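Local coordinates for putative type VI secretion protein (Escherichia coli, PDB 6SK0), which forms the trimeric spike at the tip of the type VI secretion system, which carries a phospholipase effector and inhibits it, at the interface of chains A and B. Coordinates in Å, arbitrary orientation; residue numbers count along the deposited sequence, not the author numbering. Chains: chain A/B, Putative type VI secretion protein.

The interface of chains A and B. Residues chain A 569; chain B 520, 523-524.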
# COMPACT_ATOMS: atom_id res chain seq x y z
N GLN A 569 -10.56 -9.92 30.49
CA GLN A 569 -9.97 -10.25 31.78
C GLN A 569 -8.52 -10.70 31.66
O GLN A 569 -8.01 -11.35 32.57
CB GLN A 569 -10.79 -11.31 32.52
CG GLN A 569 -12.20 -10.88 32.82
CD GLN A 569 -12.25 -9.68 33.74
OE1 GLN A 569 -11.86 -9.77 34.90
NE2 GLN A 569 -12.72 -8.56 33.23
N GLU B 520 -9.46 -2.66 37.54
CA GLU B 520 -10.56 -3.54 37.15
C GLU B 520 -11.45 -2.94 36.08
O GLU B 520 -12.28 -3.65 35.52
CB GLU B 520 -11.42 -3.88 38.36
CG GLU B 520 -10.79 -4.90 39.28
CD GLU B 520 -10.67 -6.26 38.63
OE1 GLU B 520 -11.66 -6.73 38.05
OE2 GLU B 520 -9.58 -6.85 38.70
N GLY B 523 -12.66 -4.31 31.55
CA GLY B 523 -11.97 -5.55 31.74
C GLY B 523 -10.84 -5.24 32.69
O GLY B 523 -10.91 -4.33 33.51
N LYS B 524 -9.76 -5.98 32.57
CA LYS B 524 -8.57 -5.65 33.34
C LYS B 524 -7.71 -4.74 32.47
O LYS B 524 -6.98 -5.20 31.60
CB LYS B 524 -7.84 -6.91 33.76
CG LYS B 524 -8.66 -7.80 34.67
CD LYS B 524 -7.78 -8.71 35.49
CE LYS B 524 -8.60 -9.65 36.36
NZ LYS B 524 -9.54 -8.93 37.24
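A:Gln569 meets B:Gly523 and B:Lys524 through two unusual backbones: A:Gln569, in the 3-10 helix 568-570, has the left-handed helical pair phi 63°, psi 21°, whereas B:Gly523, just before strand 525-529, combines positive phi with an extended psi of -150°, a conformation readily taken by glycine. The carboxamide of A:Gln569 does most of the touching, and its two ends find different partners. Its nitrogen NE2 lies 3.4 Å from CA of B:Gly523, a packing contact against bare backbone where no side chain intervenes. Its oxygen OE1 turns to the lysine, with the terminal nitrogen NZ of B:Lys524 3.4 Å from OE1 of A:Gln569, a weak hydrogen bond at best. CE of B:Lys524 is almost as near, 3.6 Å from OE1 of A:Gln569, so the amide oxygen lies beside the CE-NZ end of the lysine.

The two side chains cross at about a right angle. Further down, CG of B:Lys524 packs 4.0 Å from CA of A:Gln569, adding a modest apolar contact. The lysine runs nearly extended through chi3 and then bends at chi4, which swings NZ towards its own chain's B:Glu520. There NZ of B:Lys524 stands 2.5 Å from OE2 of B:Glu520, in a salt bridge using the syn lone pair of that carboxylate oxygen. This much shorter intrachain pairing probably holds the lysine nitrogen and leaves the glutamine a secondary partner; B:Glu520 itself is a second-shell residue, with little surface hidden by chain A.

The patch hides 120 Å² in all. It joins the short helical turn following strand 559-563 of one subunit to the loop between strands 514-519 and 525-529 of its neighbour, on the trimeric spike's beta-rich shaft.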